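Local coordinates for protein light Chain (Clostridium botulinum, PDB 6BVD) that is the zinc metalloendopeptidase of a mosaic botulinum neurotoxin, a light chain that probably cleaves a SNARE protein of the neuronal fusion machinery, at residues I297-R300 against L301-N305; L310-I313 against D314-K317; Y320-K323 against Y324-A327; S335-L338 against N339-E342. One frame throughout, in Å; residues are numbered along the deposited sequence.

Contact 1: residues I297-R300 against L301-N305; sequences IASR and LNKVN
Lys303 folds its side chain back over the last turn of helix 280-301 toward Ser299. Its CB lies 3.5 Å from Arg300 O, and CG, set anti to its own carbonyl carbon (chi1 -60°), moves on to 3.6 Å from Ser299 O. CD stays near that same oxygen, and a bend at the final torsion (chi4 61°) turns NZ inward, where it makes a weak hydrogen bond of 3.4 Å to Ser299 O. A water lies unusually close to NZ, at 2.5 Å, so its exact place, and with it a bridge to Ser299 OG, is doubtful. A long, flexible lysine suits this place: carbonyls at the C-terminal end of a helix carry partial negative charge, which the ammonium probably offsets while remaining near solvent. The backbone leaves the regular helical pattern here. Leu301 N still bonds to Ile297 O at 2.9 Å, whereas Lys303 N reaches back only three residues to Arg300 O at 3.0 Å, approaching from above the carbonyl plane. Asn302 bonds Tyr334 N through OD1, tying the helix end to strand 334-335. Leu301 and Val304 rest on Phe130 of strand 129-130, and Ala298, small enough for close approach, packs against Phe326 in the loop after helix 313-323.

Contact 2: residues L310-I313 against D314-K317; sequences LINI and DEFK
An asparagine N-cap opens helix 313-323: Asn312 OD1 accepts the backbone N-H of Glu315 at 3.0 Å, in a nearly straight bond (162° at the hydrogen) that comes from above the amide's carbonyl plane. The side chain reaches there because CG stands anti to the backbone N (chi1 -167°), which brings the amide over the first turn. Asparagine suits the position, being short enough to reach those amides and carrying an acceptor for N-H groups that have no preceding helical carbonyl to bond. Glu315 answers with its flat end: its carboxylate stacks on the Asn312 amide with the planes 21° apart, and OE1 comes within 3.5 Å of Asn312 CB. A carboxylate here probably also gains from the positive end of the helix dipole. With the cap in place the regular pattern of an alpha helix begins, Phe316 N bonding to Asn312 O at 3.1 Å and Lys317 N to Ile313 O at 3.0 Å. Before the cap, Ile311 lays CD1 over the rim of one face of the Phe316 ring, while its CB approaches Phe316 CE2 to 4.0 Å; Asn312 O sits at the ring edge. Ile311, Ile313, Phe316 and Lys317 all touch Phe130 of strand 129-130. Ile313 CG2 runs beside the extended Lys317 chain, touching CE at 3.8 Å, and Lys317 NZ goes on to bond Val304 O.

Contact 3: residues Y320-K323 against Y324-A327; sequences YEWK and YQFA
Gln325 NE2 donates to Trp322 O at 2.8 Å in an almost straight bond (171° at the hydrogen), on a lone pair of that carbonyl and in the plane of the glutamine's own amide. A bend at chi2 (-75°) brings the amide back to the helix end, and Gln325 N adds a weak bond to the same oxygen, which is thus gripped twice. Phe326 N reaches Glu321 O at 3.0 Å. With the positive phi of Gln325, these bonds back into the last turn make a Schellman motif that closes helix 313-323. In one of the two modelled conformers of Trp322, the same NE2 lies over one face of the indole, near its rim. Lys323, fully extended, runs beside Tyr324: CD makes a CH-pi contact over the ring, 4.1 Å from its centroid, and NZ reaches Tyr324 OH at 3.3 Å. That ammonium is also bonded to Leu237 O and Ile117 O, and the hydroxyl to Gly188 O. Tyr320 lies alongside, its CD1 4.1 Å from Tyr324 CE2 and its OH bonded to Pro118 O, and Phe326 turns its ring onto Ile297 and Leu301 of helix 280-301. Tyrosine and lysine fit these buried places because each has a long apolar body for packing and a polar end that finds backbone oxygens; the lysine's charge is therefore probably stabilised by those carbonyls.

Contact 4: residues S335-L338 against N339-E342; sequences SVDL and NKFE
Asp337 OD1 caps the start of helix 338-348, accepting Lys340 N at 2.8 Å in a nearly straight bond on the anti side of the carboxylate. This is an aspartate N-cap, and the same oxygen also takes a weak bond from Asn339 N at 2.9 Å. Aspartate combines a short reach with a negative charge that the positive end of the helix dipole probably stabilises. The torsion at its CA-CB bond (chi1 173°) places CG beside the residue's own carbonyl carbon, carrying OD1 across to the amides of the first turn, which have no preceding helical carbonyl to bond. Those amides are followed by ordinary helical bonds: Phe341 N to Asp337 O at 2.9 Å and Glu342 N to Leu338 O at 3.0 Å. Lys340 adds the aliphatic start of its chain, with CB 3.7 Å from Asp337 OD1, but its NZ stays too distant from the carboxylate to pair with it. Ahead of the cap, Val336 sets CG1 4.1 Å from Phe341 CB, a modest apolar touch across the turn. Both side chains lean on Leu291 of helix 280-301, and the Phe341 ring meets Tyr287 edge-to-face, so the valine and the buried aromatic ring face that helix at an otherwise exposed helix start. On the solvent side a water gives a weak bond to Leu338 O and a firmer one, 2.8 Å, to Glu342 OE1.

How the contacts relate
All four contacts lie at helix ends: contacts 2 and 4 open helices 313-323 and 338-348 at the surface, while contact 1, largely buried, and contact 3, partly so, close helices 280-301 and 313-323. The openings use short acceptor side chains, an amide in one and a carboxylate in the other; the closings turn donors onto carbonyls. Contacts 2 and 3 are the two ends of one helix, their centres about 15 Å apart. Contact 1 packs on contact 2 through Leu301 CD1 and Lys317 CG, and on contact 3 through Ile297 CD1 and Tyr324 OH. Contacts 3 and 4 are tied by a probable backbone hydrogen bond from Ala327 N to Ser335 O, 2.9 Å, whereas contacts 2 and 4 do not touch.

Contact 1: residues I297-R300 against L301-N305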
ATOM      1  N   ILE A 297       2.040  38.795  16.231  1.00 29.39           N
ATOM      2  CA  ILE A 297       2.168  38.489  14.789  1.00 30.20           C
ATOM      3  C   ILE A 297       1.072  39.194  13.986  1.00 26.80           C
ATOM      4  O   ILE A 297       1.359  39.719  12.918  1.00 24.28           O
ATOM      5  CB  ILE A 297       2.196  36.986  14.537  1.00 30.17           C
ATOM      6  CG1 ILE A 297       3.509  36.423  15.091  1.00 27.13           C
ATOM      7  CG2 ILE A 297       2.024  36.586  13.034  1.00 20.21           C
ATOM      8  CD1 ILE A 297       3.583  34.919  15.074  1.00 22.99           C
ATOM      9  N   ALA A 298      -0.139  39.309  14.533  1.00 26.36           N
ATOM     10  CA  ALA A 298      -1.216  40.035  13.850  1.00 32.06           C
ATOM     11  C   ALA A 298      -0.846  41.497  13.642  1.00 33.47           C
ATOM     12  O   ALA A 298      -1.103  42.069  12.572  1.00 31.75           O
ATOM     13  CB  ALA A 298      -2.538  39.931  14.626  1.00 30.31           C
ATOM     14  N   SER A 299      -0.273  42.096  14.684  1.00 30.53           N
ATOM     15  CA  SER A 299       0.174  43.487  14.673  1.00 28.10           C
ATOM     16  C   SER A 299       1.277  43.738  13.639  1.00 28.22           C
ATOM     17  O   SER A 299       1.296  44.760  12.951  1.00 33.12           O
ATOM     18  CB  SER A 299       0.651  43.875  16.078  1.00 34.07           C
ATOM     19  OG  SER A 299       0.924  45.251  16.161  1.00 38.36           O
ATOM     20  N   ARG A 300       2.211  42.805  13.569  1.00 30.35           N
ATOM     21  CA  ARG A 300       3.337  42.884  12.657  1.00 35.68           C
ATOM     22  C   ARG A 300       2.876  42.680  11.198  1.00 36.31           C
ATOM     23  O   ARG A 300       3.398  43.309  10.279  1.00 35.10           O
ATOM     24  CB  ARG A 300       4.395  41.859  13.072  1.00 36.89           C
ATOM     25  CG  ARG A 300       5.533  41.718  12.118  1.00 47.67           C
ATOM     26  CD  ARG A 300       6.278  40.437  12.342  1.00 41.07           C
ATOM     27  NE  ARG A 300       7.217  40.558  13.445  1.00 44.61           N
ATOM     28  CZ  ARG A 300       8.533  40.667  13.314  1.00 35.68           C
ATOM     29  NH1 ARG A 300       9.110  40.691  12.116  1.00 26.48           N
ATOM     30  NH2 ARG A 300       9.271  40.756  14.406  1.00 35.69           N
ATOM     31  N   LEU A 301       1.877  41.827  10.998  1.00 26.32           N
ATOM     32  CA  LEU A 301       1.340  41.561   9.670  1.00 30.83           C
ATOM     33  C   LEU A 301       0.652  42.814   9.104  1.00 31.18           C
ATOM     34  O   LEU A 301       0.589  43.002   7.878  1.00 29.59           O
ATOM     35  CB  LEU A 301       0.350  40.362   9.715  1.00 22.38           C
ATOM     36  CG  LEU A 301      -0.217  39.820   8.409  1.00 18.96           C
ATOM     37  CD1 LEU A 301       0.950  39.274   7.538  1.00 19.20           C
ATOM     38  CD2 LEU A 301      -1.232  38.695   8.696  1.00 20.18           C
ATOM     39  N   ASN A 302       0.134  43.671   9.979  1.00 32.12           N
ATOM     40  CA  ASN A 302      -0.487  44.935   9.523  1.00 30.89           C
ATOM     41  C   ASN A 302       0.551  45.935   8.979  1.00 32.44           C
ATOM     42  O   ASN A 302       0.202  46.890   8.266  1.00 32.51           O
ATOM     43  CB  ASN A 302      -1.270  45.592  10.652  1.00 28.50           C
ATOM     44  CG  ASN A 302      -2.592  44.878  10.934  1.00 32.77           C
ATOM     45  OD1 ASN A 302      -3.299  44.509  10.010  1.00 33.61           O
ATOM     46  ND2 ASN A 302      -2.918  44.686  12.213  1.00 32.39           N
ATOM     47  N   LYS A 303       1.815  45.682   9.290  1.00 25.18           N
ATOM     48  CA  LYS A 303       2.888  46.587   8.895  1.00 29.23           C
ATOM     49  C   LYS A 303       3.658  46.155   7.639  1.00 22.98           C
ATOM     50  O   LYS A 303       4.438  46.937   7.101  1.00 33.58           O
ATOM     51  CB  LYS A 303       3.877  46.749  10.062  1.00 28.81           C
ATOM     52  CG  LYS A 303       3.260  47.329  11.339  1.00 31.12           C
ATOM     53  CD  LYS A 303       4.313  47.485  12.430  1.00 34.82           C
ATOM     54  CE  LYS A 303       3.777  48.245  13.637  1.00 43.18           C
ATOM     55  NZ  LYS A 303       2.620  47.553  14.305  1.00 52.57           N
ATOM     56  N   VAL A 304       3.459  44.932   7.175  1.00 24.35           N
ATOM     57  CA  VAL A 304       4.287  44.409   6.099  1.00 22.89           C
ATOM     58  C   VAL A 304       4.001  45.106   4.756  1.00 26.92           C
ATOM     59  O   VAL A 304       2.851  45.172   4.326  1.00 24.33           O
ATOM     60  CB  VAL A 304       4.111  42.893   5.949  1.00 27.51           C
ATOM     61  CG1 VAL A 304       4.745  42.397   4.644  1.00 20.36           C
ATOM     62  CG2 VAL A 304       4.693  42.160   7.166  1.00 23.35           C
ATOM     63  N   ASN A 305       5.042  45.671   4.134  1.00 29.86           N
ATOM     64  CA  ASN A 305       4.860  46.314   2.828  1.00 26.60           C
ATOM     65  C   ASN A 305       5.957  45.942   1.852  1.00 29.56           C
ATOM     66  O   ASN A 305       5.996  46.459   0.719  1.00 26.68           O
ATOM     67  CB  ASN A 305       4.774  47.837   2.948  1.00 29.57           C
ATOM     68  CG  ASN A 305       6.034  48.476   3.549  1.00 31.67           C
ATOM     69  OD1 ASN A 305       7.123  47.892   3.584  1.00 39.27           O
ATOM     70  ND2 ASN A 305       5.889  49.708   3.969  1.00 37.87           N
TER
HETATM   71  O   HOH W   1       1.673  48.371  16.476  1.00 61.71           O

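Contact 2: residues L310-I313 against D314-K317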
ATOM      1  N   LEU A 310      11.472  38.151  -4.541  1.00 33.45           N
ATOM      2  CA  LEU A 310      10.353  38.314  -5.449  1.00 44.95           C
ATOM      3  C   LEU A 310       9.270  37.284  -5.116  1.00 48.19           C
ATOM      4  O   LEU A 310       9.155  36.255  -5.779  1.00 52.94           O
ATOM      5  CB  LEU A 310      10.814  38.165  -6.899  1.00 52.03           C
ATOM      6  CG  LEU A 310      11.961  39.107  -7.279  1.00 57.71           C
ATOM      7  CD1 LEU A 310      12.677  38.645  -8.550  1.00 58.71           C
ATOM      8  CD2 LEU A 310      11.423  40.523  -7.438  1.00 59.40           C
ATOM      9  N   ILE A 311       8.490  37.566  -4.075  1.00 39.43           N
ATOM     10  CA  ILE A 311       7.366  36.721  -3.709  1.00 30.61           C
ATOM     11  C   ILE A 311       6.132  37.570  -3.786  1.00 28.38           C
ATOM     12  O   ILE A 311       6.219  38.791  -3.752  1.00 31.86           O
ATOM     13  CB  ILE A 311       7.493  36.152  -2.275  1.00 28.30           C
ATOM     14  CG1 ILE A 311       7.547  37.299  -1.258  1.00 30.76           C
ATOM     15  CG2 ILE A 311       8.703  35.287  -2.177  1.00 28.26           C
ATOM     16  CD1 ILE A 311       7.572  36.860   0.220  1.00 25.88           C
ATOM     17  N   ASN A 312       4.976  36.929  -3.847  1.00 23.27           N
ATOM     18  CA  ASN A 312       3.724  37.642  -3.837  1.00 25.26           C
ATOM     19  C   ASN A 312       3.257  37.988  -2.428  1.00 35.16           C
ATOM     20  O   ASN A 312       2.657  37.133  -1.742  1.00 28.98           O
ATOM     21  CB  ASN A 312       2.633  36.824  -4.523  1.00 26.36           C
ATOM     22  CG  ASN A 312       1.418  37.643  -4.799  1.00 33.17           C
ATOM     23  OD1 ASN A 312       0.808  38.189  -3.891  1.00 31.53           O
ATOM     24  ND2 ASN A 312       1.052  37.746  -6.063  1.00 42.82           N
ATOM     25  N   ILE A 313       3.460  39.252  -2.041  1.00 31.12           N
ATOM     26  CA  ILE A 313       3.176  39.716  -0.684  1.00 34.14           C
ATOM     27  C   ILE A 313       1.735  39.467  -0.245  1.00 33.57           C
ATOM     28  O   ILE A 313       1.511  38.915   0.850  1.00 27.10           O
ATOM     29  CB  ILE A 313       3.478  41.217  -0.542  1.00 31.11           C
ATOM     30  CG1 ILE A 313       4.980  41.443  -0.708  1.00 29.33           C
ATOM     31  CG2 ILE A 313       2.995  41.741   0.814  1.00 22.78           C
ATOM     32  CD1 ILE A 313       5.372  42.912  -0.803  1.00 27.42           C
ATOM     33  N   ASP A 314       0.765  39.821  -1.084  1.00 24.26           N
ATOM     34  CA  ASP A 314      -0.636  39.633  -0.683  1.00 31.38           C
ATOM     35  C   ASP A 314      -0.997  38.165  -0.533  1.00 31.57           C
ATOM     36  O   ASP A 314      -1.789  37.823   0.353  1.00 33.06           O
ATOM     37  CB  ASP A 314      -1.608  40.306  -1.662  1.00 40.46           C
ATOM     38  CG  ASP A 314      -1.729  41.806  -1.419  1.00 45.25           C
ATOM     39  OD1 ASP A 314      -1.284  42.282  -0.346  1.00 50.60           O
ATOM     40  OD2 ASP A 314      -2.295  42.501  -2.277  1.00 44.15           O
ATOM     41  N   GLU A 315      -0.437  37.293  -1.368  1.00 27.49           N
ATOM     42  CA  GLU A 315      -0.696  35.859  -1.202  1.00 28.83           C
ATOM     43  C   GLU A 315      -0.165  35.314   0.140  1.00 30.22           C
ATOM     44  O   GLU A 315      -0.831  34.500   0.794  1.00 24.96           O
ATOM     45  CB  GLU A 315      -0.080  35.067  -2.348  1.00 34.71           C
ATOM     46  CG  GLU A 315      -0.936  35.127  -3.609  1.00 54.02           C
ATOM     47  CD  GLU A 315      -0.381  34.321  -4.773  1.00 67.06           C
ATOM     48  OE1 GLU A 315       0.778  33.849  -4.687  1.00 68.55           O
ATOM     49  OE2 GLU A 315      -1.122  34.169  -5.779  1.00 70.73           O
ATOM     50  N   PHE A 316       1.014  35.759   0.563  1.00 22.06           N
ATOM     51  CA  PHE A 316       1.539  35.316   1.869  1.00 21.86           C
ATOM     52  C   PHE A 316       0.729  35.898   3.007  1.00 22.74           C
ATOM     53  O   PHE A 316       0.543  35.210   4.023  1.00 23.98           O
ATOM     54  CB  PHE A 316       3.034  35.652   2.057  1.00 16.55           C
ATOM     55  CG  PHE A 316       3.949  34.595   1.504  1.00 21.92           C
ATOM     56  CD1 PHE A 316       4.503  33.637   2.331  1.00 25.05           C
ATOM     57  CD2 PHE A 316       4.214  34.533   0.136  1.00 24.66           C
ATOM     58  CE1 PHE A 316       5.332  32.639   1.821  1.00 30.40           C
ATOM     59  CE2 PHE A 316       5.034  33.561  -0.388  1.00 24.33           C
ATOM     60  CZ  PHE A 316       5.595  32.591   0.460  1.00 27.93           C
ATOM     61  N   LYS A 317       0.226  37.129   2.871  1.00 18.55           N
ATOM     62  CA  LYS A 317      -0.669  37.676   3.907  1.00 25.01           C
ATOM     63  C   LYS A 317      -1.961  36.856   4.053  1.00 26.01           C
ATOM     64  O   LYS A 317      -2.467  36.667   5.170  1.00 26.51           O
ATOM     65  CB  LYS A 317      -1.031  39.136   3.617  1.00 22.78           C
ATOM     66  CG  LYS A 317       0.125  40.116   3.835  1.00 19.61           C
ATOM     67  CD  LYS A 317      -0.350  41.540   3.619  1.00 25.08           C
ATOM     68  CE  LYS A 317       0.807  42.527   3.821  1.00 29.91           C
ATOM     69  NZ  LYS A 317       0.356  43.936   3.656  1.00 21.82           N
TER

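Contact 3: residues Y320-K323 against Y324-A327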
ATOM      1  N   TYR A 320      -1.031  33.638   6.024  1.00 24.69           N
ATOM      2  CA  TYR A 320      -0.885  33.792   7.494  1.00 26.12           C
ATOM      3  C   TYR A 320      -2.222  34.154   8.164  1.00 31.57           C
ATOM      4  O   TYR A 320      -2.469  33.784   9.327  1.00 20.14           O
ATOM      5  CB  TYR A 320       0.195  34.851   7.829  1.00 19.35           C
ATOM      6  CG  TYR A 320       1.558  34.402   7.348  1.00 20.90           C
ATOM      7  CD1 TYR A 320       2.004  33.114   7.614  1.00 20.16           C
ATOM      8  CD2 TYR A 320       2.384  35.242   6.580  1.00 20.97           C
ATOM      9  CE1 TYR A 320       3.190  32.644   7.134  1.00 22.78           C
ATOM     10  CE2 TYR A 320       3.606  34.793   6.110  1.00 19.09           C
ATOM     11  CZ  TYR A 320       4.030  33.504   6.397  1.00 26.81           C
ATOM     12  OH  TYR A 320       5.249  33.003   5.927  1.00 21.33           O
ATOM     13  N   GLU A 321      -3.109  34.825   7.418  1.00 26.92           N
ATOM     14  CA  GLU A 321      -4.447  35.103   7.922  1.00 27.58           C
ATOM     15  C   GLU A 321      -5.148  33.784   8.244  1.00 27.28           C
ATOM     16  O   GLU A 321      -5.738  33.638   9.319  1.00 25.50           O
ATOM     17  CB  GLU A 321      -5.280  35.902   6.927  1.00 28.56           C
ATOM     18  CG  GLU A 321      -6.741  36.064   7.387  1.00 32.88           C
ATOM     19  CD  GLU A 321      -7.640  36.689   6.312  1.00 38.27           C
ATOM     20  OE1 GLU A 321      -7.144  36.921   5.188  1.00 33.66           O
ATOM     21  OE2 GLU A 321      -8.849  36.903   6.584  1.00 39.21           O
ATOM     22  N   TRP A 322      -5.029  32.828   7.328  1.00 25.43           N
ATOM     23  CA  TRP A 322      -5.576  31.488   7.512  0.51 30.80           C
ATOM     24  C   TRP A 322      -4.845  30.661   8.590  1.00 37.18           C
ATOM     25  O   TRP A 322      -5.500  30.038   9.450  1.00 31.31           O
ATOM     26  CB  TRP A 322      -5.551  30.707   6.202  0.51 35.95           C
ATOM     27  CG  TRP A 322      -6.065  29.340   6.423  0.51 40.49           C
ATOM     28  CD1 TRP A 322      -5.320  28.206   6.483  0.51 40.09           C
ATOM     29  CD2 TRP A 322      -7.437  28.932   6.535  0.51 45.06           C
ATOM     30  NE1 TRP A 322      -6.134  27.119   6.653  0.51 45.97           N
ATOM     31  CE2 TRP A 322      -7.440  27.535   6.679  0.51 49.40           C
ATOM     32  CE3 TRP A 322      -8.666  29.616   6.526  0.51 43.25           C
ATOM     33  CZ2 TRP A 322      -8.627  26.798   6.824  0.51 49.19           C
ATOM     34  CZ3 TRP A 322      -9.844  28.887   6.655  0.51 41.06           C
ATOM     35  CH2 TRP A 322      -9.815  27.495   6.807  0.51 42.92           C
ATOM     36  N   LYS A 323      -3.506  30.628   8.524  1.00 28.65           N
ATOM     37  CA  LYS A 323      -2.682  29.849   9.449  1.00 28.84           C
ATOM     38  C   LYS A 323      -2.959  30.215  10.905  1.00 30.97           C
ATOM     39  O   LYS A 323      -3.135  29.333  11.745  1.00 27.67           O
ATOM     40  CB  LYS A 323      -1.189  30.059   9.172  1.00 25.64           C
ATOM     41  CG  LYS A 323      -0.286  29.308  10.154  1.00 22.43           C
ATOM     42  CD  LYS A 323       1.205  29.628   9.946  1.00 24.41           C
ATOM     43  CE  LYS A 323       2.071  28.741  10.849  1.00 24.20           C
ATOM     44  NZ  LYS A 323       3.479  29.147  11.055  1.00 23.54           N
ATOM     45  N   TYR A 324      -2.976  31.515  11.199  1.00 23.47           N
ATOM     46  CA  TYR A 324      -3.141  31.955  12.580  1.00 25.90           C
ATOM     47  C   TYR A 324      -4.587  32.253  12.911  1.00 21.38           C
ATOM     48  O   TYR A 324      -4.878  32.691  14.007  1.00 23.72           O
ATOM     49  CB  TYR A 324      -2.277  33.185  12.859  1.00 23.28           C
ATOM     50  CG  TYR A 324      -0.821  32.878  12.768  1.00 23.28           C
ATOM     51  CD1 TYR A 324      -0.193  32.137  13.775  1.00 26.59           C
ATOM     52  CD2 TYR A 324      -0.042  33.352  11.709  1.00 20.57           C
ATOM     53  CE1 TYR A 324       1.132  31.841  13.714  1.00 19.39           C
ATOM     54  CE2 TYR A 324       1.318  33.068  11.641  1.00 21.00           C
ATOM     55  CZ  TYR A 324       1.891  32.311  12.652  1.00 23.41           C
ATOM     56  OH  TYR A 324       3.208  31.991  12.634  1.00 20.33           O
ATOM     57  N   GLN A 325      -5.483  32.015  11.952  1.00 26.27           N
ATOM     58  CA  GLN A 325      -6.920  32.222  12.120  1.00 26.20           C
ATOM     59  C   GLN A 325      -7.260  33.606  12.603  1.00 31.78           C
ATOM     60  O   GLN A 325      -8.114  33.802  13.490  1.00 26.17           O
ATOM     61  CB  GLN A 325      -7.475  31.195  13.094  1.00 24.04           C
ATOM     62  CG  GLN A 325      -7.440  29.800  12.525  1.00 21.48           C
ATOM     63  CD  GLN A 325      -8.519  29.585  11.471  1.00 30.38           C
ATOM     64  OE1 GLN A 325      -9.698  29.468  11.815  1.00 35.77           O
ATOM     65  NE2 GLN A 325      -8.123  29.487  10.196  1.00 24.17           N
ATOM     66  N   PHE A 326      -6.578  34.576  12.018  1.00 24.99           N
ATOM     67  CA  PHE A 326      -6.818  35.960  12.327  1.00 24.72           C
ATOM     68  C   PHE A 326      -8.148  36.443  11.786  1.00 34.15           C
ATOM     69  O   PHE A 326      -8.584  36.007  10.708  1.00 33.63           O
ATOM     70  CB  PHE A 326      -5.700  36.835  11.716  1.00 19.63           C
ATOM     71  CG  PHE A 326      -4.356  36.709  12.389  1.00 25.14           C
ATOM     72  CD1 PHE A 326      -4.244  36.403  13.741  1.00 27.94           C
ATOM     73  CD2 PHE A 326      -3.178  36.915  11.640  1.00 21.96           C
ATOM     74  CE1 PHE A 326      -2.975  36.302  14.342  1.00 25.10           C
ATOM     75  CE2 PHE A 326      -1.914  36.841  12.225  1.00 22.06           C
ATOM     76  CZ  PHE A 326      -1.793  36.524  13.577  1.00 18.34           C
ATOM     77  N   ALA A 327      -8.747  37.403  12.495  1.00 30.71           N
ATOM     78  CA  ALA A 327      -9.832  38.225  11.961  1.00 28.38           C
ATOM     79  C   ALA A 327      -9.274  39.314  11.027  1.00 36.09           C
ATOM     80  O   ALA A 327      -8.173  39.794  11.249  1.00 34.66           O
ATOM     81  CB  ALA A 327     -10.595  38.867  13.084  1.00 27.90           C
TER
HETATM   82  O   HOH W   2      -9.152  33.559   9.905  1.00 36.33           O
HETATM   83  O   HOH W   3     -10.798  36.404   8.764  1.00 52.72           O

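Contact 4: residues S335-L338 against N339-E342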
ATOM      1  N   SER A 335      -6.431  41.066  13.278  1.00 26.18           N
ATOM      2  CA  SER A 335      -6.363  41.017  14.743  1.00 25.60           C
ATOM      3  C   SER A 335      -6.678  39.611  15.234  1.00 29.40           C
ATOM      4  O   SER A 335      -7.128  38.782  14.456  1.00 29.61           O
ATOM      5  CB  SER A 335      -7.334  42.010  15.364  1.00 25.93           C
ATOM      6  OG  SER A 335      -8.678  41.631  15.103  1.00 35.06           O
ATOM      7  N   VAL A 336      -6.474  39.345  16.522  1.00 34.01           N
ATOM      8  CA  VAL A 336      -6.853  38.040  17.057  1.00 26.18           C
ATOM      9  C   VAL A 336      -8.321  38.046  17.496  1.00 35.77           C
ATOM     10  O   VAL A 336      -8.768  38.934  18.227  1.00 41.07           O
ATOM     11  CB  VAL A 336      -5.931  37.614  18.217  1.00 25.08           C
ATOM     12  CG1 VAL A 336      -6.491  36.379  18.961  1.00 28.19           C
ATOM     13  CG2 VAL A 336      -4.527  37.342  17.690  1.00 28.38           C
ATOM     14  N   ASP A 337      -9.083  37.090  16.964  1.00 33.25           N
ATOM     15  CA  ASP A 337     -10.434  36.771  17.434  1.00 34.96           C
ATOM     16  C   ASP A 337     -10.335  35.665  18.496  1.00 32.82           C
ATOM     17  O   ASP A 337      -9.811  34.585  18.200  1.00 28.83           O
ATOM     18  CB  ASP A 337     -11.315  36.330  16.259  1.00 38.34           C
ATOM     19  CG  ASP A 337     -12.678  35.815  16.700  1.00 45.84           C
ATOM     20  OD1 ASP A 337     -12.749  34.744  17.333  1.00 43.57           O
ATOM     21  OD2 ASP A 337     -13.688  36.469  16.391  1.00 53.84           O
ATOM     22  N   LEU A 338     -10.802  35.929  19.716  1.00 29.14           N
ATOM     23  CA  LEU A 338     -10.562  34.999  20.823  1.00 32.63           C
ATOM     24  C   LEU A 338     -11.201  33.626  20.611  1.00 35.52           C
ATOM     25  O   LEU A 338     -10.641  32.610  21.010  1.00 39.01           O
ATOM     26  CB  LEU A 338     -11.057  35.595  22.144  1.00 34.40           C
ATOM     27  CG  LEU A 338     -10.211  36.745  22.695  1.00 42.72           C
ATOM     28  CD1 LEU A 338     -10.668  37.153  24.099  1.00 47.40           C
ATOM     29  CD2 LEU A 338      -8.731  36.392  22.708  1.00 42.85           C
ATOM     30  N   ASN A 339     -12.345  33.591  19.944  1.00 36.85           N
ATOM     31  CA  ASN A 339     -13.042  32.329  19.703  1.00 37.01           C
ATOM     32  C   ASN A 339     -12.313  31.497  18.640  1.00 35.78           C
ATOM     33  O   ASN A 339     -12.179  30.275  18.776  1.00 27.50           O
ATOM     34  CB  ASN A 339     -14.481  32.593  19.278  1.00 36.52           C
ATOM     35  CG  ASN A 339     -15.337  33.077  20.420  1.00 47.63           C
ATOM     36  OD1 ASN A 339     -15.162  32.656  21.564  1.00 55.75           O
ATOM     37  ND2 ASN A 339     -16.262  33.984  20.122  1.00 54.78           N
ATOM     38  N   LYS A 340     -11.841  32.151  17.579  1.00 22.66           N
ATOM     39  CA  LYS A 340     -11.064  31.432  16.583  1.00 22.44           C
ATOM     40  C   LYS A 340      -9.715  30.977  17.169  1.00 29.85           C
ATOM     41  O   LYS A 340      -9.192  29.929  16.791  1.00 33.65           O
ATOM     42  CB  LYS A 340     -10.870  32.295  15.322  1.00 29.08           C
ATOM     43  CG  LYS A 340     -12.103  32.400  14.454  1.00 36.89           C
ATOM     44  CD  LYS A 340     -11.798  33.282  13.234  1.00 40.13           C
ATOM     45  CE  LYS A 340     -12.618  32.883  12.020  1.00 50.99           C
ATOM     46  NZ  LYS A 340     -12.275  33.756  10.845  1.00 53.04           N
ATOM     47  N   PHE A 341      -9.142  31.753  18.094  1.00 37.57           N
ATOM     48  CA  PHE A 341      -7.895  31.336  18.729  1.00 32.49           C
ATOM     49  C   PHE A 341      -8.084  30.080  19.582  1.00 29.31           C
ATOM     50  O   PHE A 341      -7.261  29.170  19.578  1.00 24.58           O
ATOM     51  CB  PHE A 341      -7.300  32.434  19.608  1.00 23.89           C
ATOM     52  CG  PHE A 341      -6.062  31.996  20.298  1.00 24.63           C
ATOM     53  CD1 PHE A 341      -4.856  32.004  19.628  1.00 24.85           C
ATOM     54  CD2 PHE A 341      -6.105  31.505  21.602  1.00 29.28           C
ATOM     55  CE1 PHE A 341      -3.707  31.565  20.246  1.00 24.15           C
ATOM     56  CE2 PHE A 341      -4.971  31.046  22.213  1.00 25.46           C
ATOM     57  CZ  PHE A 341      -3.764  31.074  21.536  1.00 19.05           C
ATOM     58  N   GLU A 342      -9.156  30.052  20.349  1.00 30.84           N
ATOM     59  CA  GLU A 342      -9.406  28.887  21.185  1.00 30.07           C
ATOM     60  C   GLU A 342      -9.538  27.623  20.329  1.00 28.10           C
ATOM     61  O   GLU A 342      -8.959  26.582  20.649  1.00 25.78           O
ATOM     62  CB  GLU A 342     -10.656  29.099  22.032  1.00 34.89           C
ATOM     63  CG  GLU A 342     -10.840  28.014  23.074  1.00 47.86           C
ATOM     64  CD  GLU A 342     -12.079  28.215  23.911  1.00 66.79           C
ATOM     65  OE1 GLU A 342     -12.791  29.227  23.696  1.00 71.09           O
ATOM     66  OE2 GLU A 342     -12.350  27.345  24.773  1.00 75.53           O
TER
HETATM   67  O   HOH W   4     -12.005  31.877  24.042  1.00 47.48           O